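Local coordinates for protein putative fructosamine-3-kinase (Thermobifida fusca YX, PDB 3F7W) that is probably a kinase of the fructosamine kinase family, whose members phosphorylate ketosamines, though its own substrate has not been established, at residues A[126-131]-A[211-216]. Numbering follows the deposited sequence.
Sequences GYIGPL and DPAAHG
Ala213 meets the strand 126-128 through a single methyl group, its CB, which points at the strand and touches two residues in succession. One touch is apolar: CD1 of Ile128 lies 3.5 Å from CB of Ala213, methyl against methyl. Ile128 carries CG1 anti to its backbone N (chi1 -172°), and the bend at chi2, 70°, brings CD1 to the alanine. Further out, the same isoleucine packs on Tyr153 of helix 141-159 and Val265 of helix 251-270.

The other touch is to the backbone, where O of Tyr127 comes within 3.4 Å of CB of Ala213. This is van der Waals contact with a carbonyl oxygen, and no hydrogen bond joins the two segments. The phenol of Tyr127 swings off from the loop, and its OH bonds to the backbone O of Asp55.

Hydrogen bonds shape each segment separately. The bond from N of Leu131 to O of Ile128, 3.0 Å, closes a type II' turn with Gly129 and Pro130 at its corners, and the return bond from N of Ile128 to O of Leu131, 2.8 Å, completes the pair. In the loop, ND1 of His215 donates to O of Ala213 at 2.8 Å; the oxygen lies almost in the imidazole plane, and the bond helps fix the ring's rotation.

The contact thus sets a tight beta hairpin, 126-128 with 131-133, against the loop between strand 206-209 and helix 219-229. Near the start of that loop lie Asp211 and Pro212; Asp211 forms a salt bridge with Lys45 of the five-stranded sheet. In the protein-kinase-like fold these two charged residues probably correspond to the metal-binding aspartate and the N-lobe lysine, consistent with the hairpin packing beside the active-site cleft.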
ATOM      1  N   GLY A 126       6.651   3.055  -9.985  1.00 26.44           N
ATOM      2  CA  GLY A 126       6.222   2.456  -8.741  1.00 25.75           C
ATOM      3  C   GLY A 126       7.086   1.364  -8.165  1.00 26.17           C
ATOM      4  O   GLY A 126       7.918   0.758  -8.861  1.00 25.87           O
ATOM      5  N   TYR A 127       6.882   1.133  -6.873  1.00 25.54           N
ATOM      6  CA  TYR A 127       7.469   0.023  -6.145  1.00 25.44           C
ATOM      7  C   TYR A 127       6.436  -0.597  -5.222  1.00 25.88           C
ATOM      8  O   TYR A 127       5.551   0.094  -4.654  1.00 26.44           O
ATOM      9  CB  TYR A 127       8.677   0.462  -5.294  1.00 24.83           C
ATOM     10  CG  TYR A 127       9.913   0.723  -6.116  1.00 22.89           C
ATOM     11  CD1 TYR A 127      10.786  -0.326  -6.423  1.00 24.69           C
ATOM     12  CD2 TYR A 127      10.164   1.975  -6.667  1.00 26.92           C
ATOM     13  CE1 TYR A 127      11.913  -0.118  -7.215  1.00 25.13           C
ATOM     14  CE2 TYR A 127      11.298   2.194  -7.439  1.00 26.01           C
ATOM     15  CZ  TYR A 127      12.161   1.144  -7.722  1.00 24.55           C
ATOM     16  OH  TYR A 127      13.292   1.353  -8.507  1.00 26.16           O
ATOM     17  N   ILE A 128       6.632  -1.890  -5.001  1.00 26.80           N
ATOM     18  CA  ILE A 128       5.896  -2.626  -3.987  1.00 29.22           C
ATOM     19  C   ILE A 128       6.998  -3.363  -3.215  1.00 28.82           C
ATOM     20  O   ILE A 128       7.658  -4.261  -3.736  1.00 29.27           O
ATOM     21  CB  ILE A 128       4.796  -3.501  -4.637  1.00 30.00           C
ATOM     22  CG1 ILE A 128       3.893  -4.131  -3.556  1.00 29.51           C
ATOM     23  CG2 ILE A 128       5.400  -4.586  -5.607  1.00 28.60           C
ATOM     24  CD1 ILE A 128       2.951  -3.089  -2.822  1.00 32.49           C
ATOM     25  N   GLY A 129       7.248  -2.897  -1.994  1.00 30.23           N
ATOM     26  CA  GLY A 129       8.509  -3.146  -1.300  1.00 32.52           C
ATOM     27  C   GLY A 129       9.681  -2.751  -2.191  1.00 31.16           C
ATOM     28  O   GLY A 129       9.665  -1.663  -2.761  1.00 31.13           O
ATOM     29  N   PRO A 130      10.672  -3.640  -2.343  1.00 31.44           N
ATOM     30  CA  PRO A 130      11.793  -3.398  -3.250  1.00 31.22           C
ATOM     31  C   PRO A 130      11.522  -3.795  -4.704  1.00 27.19           C
ATOM     32  O   PRO A 130      12.410  -3.630  -5.550  1.00 27.78           O
ATOM     33  CB  PRO A 130      12.896  -4.297  -2.666  1.00 33.87           C
ATOM     34  CG  PRO A 130      12.162  -5.493  -2.149  1.00 32.04           C
ATOM     35  CD  PRO A 130      10.786  -4.954  -1.663  1.00 31.15           C
ATOM     36  N   LEU A 131      10.340  -4.334  -5.017  1.00 26.33           N
ATOM     37  CA  LEU A 131      10.079  -4.784  -6.381  1.00 25.60           C
ATOM     38  C   LEU A 131       9.508  -3.655  -7.211  1.00 25.36           C
ATOM     39  O   LEU A 131       8.614  -2.932  -6.718  1.00 28.04           O
ATOM     40  CB  LEU A 131       9.073  -5.952  -6.434  1.00 28.07           C
ATOM     41  CG  LEU A 131       9.516  -7.289  -5.865  1.00 32.26           C
ATOM     42  CD1 LEU A 131       8.314  -8.297  -5.892  1.00 30.93           C
ATOM     43  CD2 LEU A 131      10.717  -7.789  -6.628  1.00 36.07           C
ATOM     44  N   ASP A 211       3.486   3.511   4.750  1.00 26.07           N
ATOM     45  CA  ASP A 211       4.142   2.675   3.779  1.00 25.62           C
ATOM     46  C   ASP A 211       3.303   2.424   2.496  1.00 24.14           C
ATOM     47  O   ASP A 211       3.174   1.295   2.035  1.00 24.43           O
ATOM     48  CB  ASP A 211       4.567   1.367   4.443  1.00 24.88           C
ATOM     49  CG  ASP A 211       5.504   1.581   5.634  1.00 31.54           C
ATOM     50  OD1 ASP A 211       6.224   2.615   5.705  1.00 30.31           O
ATOM     51  OD2 ASP A 211       5.495   0.694   6.491  1.00 31.53           O
ATOM     52  N   PRO A 212       2.783   3.485   1.876  1.00 24.19           N
ATOM     53  CA  PRO A 212       1.944   3.284   0.703  1.00 26.46           C
ATOM     54  C   PRO A 212       2.708   2.854  -0.539  1.00 27.13           C
ATOM     55  O   PRO A 212       3.910   3.145  -0.693  1.00 27.04           O
ATOM     56  CB  PRO A 212       1.372   4.693   0.436  1.00 28.14           C
ATOM     57  CG  PRO A 212       2.455   5.598   0.871  1.00 25.75           C
ATOM     58  CD  PRO A 212       2.950   4.925   2.165  1.00 27.80           C
ATOM     59  N   ALA A 213       1.998   2.167  -1.438  1.00 25.14           N
ATOM     60  CA  ALA A 213       2.449   1.910  -2.810  1.00 25.35           C
ATOM     61  C   ALA A 213       1.342   2.548  -3.691  1.00 26.34           C
ATOM     62  O   ALA A 213       0.583   1.887  -4.406  1.00 26.13           O
ATOM     63  CB  ALA A 213       2.614   0.397  -3.071  1.00 26.01           C
ATOM     64  N   ALA A 214       1.227   3.872  -3.578  1.00 26.54           N
ATOM     65  CA  ALA A 214       0.022   4.582  -3.962  1.00 24.03           C
ATOM     66  C   ALA A 214      -0.122   4.670  -5.482  1.00 23.25           C
ATOM     67  O   ALA A 214       0.850   4.886  -6.212  1.00 26.22           O
ATOM     68  CB  ALA A 214      -0.035   6.000  -3.319  1.00 23.82           C
ATOM     69  N   HIS A 215      -1.360   4.500  -5.951  1.00 24.40           N
ATOM     70  CA  HIS A 215      -1.651   4.669  -7.362  1.00 23.66           C
ATOM     71  C   HIS A 215      -3.138   4.723  -7.595  1.00 25.70           C
ATOM     72  O   HIS A 215      -3.930   4.507  -6.658  1.00 26.11           O
ATOM     73  CB  HIS A 215      -1.019   3.526  -8.196  1.00 24.36           C
ATOM     74  CG  HIS A 215      -1.464   2.138  -7.809  1.00 22.39           C
ATOM     75  ND1 HIS A 215      -0.951   1.484  -6.713  1.00 26.41           N
ATOM     76  CD2 HIS A 215      -2.347   1.277  -8.374  1.00 24.83           C
ATOM     77  CE1 HIS A 215      -1.475   0.276  -6.625  1.00 27.21           C
ATOM     78  NE2 HIS A 215      -2.317   0.111  -7.626  1.00 24.50           N
ATOM     79  N   GLY A 216      -3.507   5.027  -8.842  1.00 25.83           N
ATOM     80  CA  GLY A 216      -4.879   4.872  -9.310  1.00 26.19           C
ATOM     81  C   GLY A 216      -5.169   3.399  -9.470  1.00 25.59           C
ATOM     82  O   GLY A 216      -4.510   2.714 -10.251  1.00 26.87           O
TER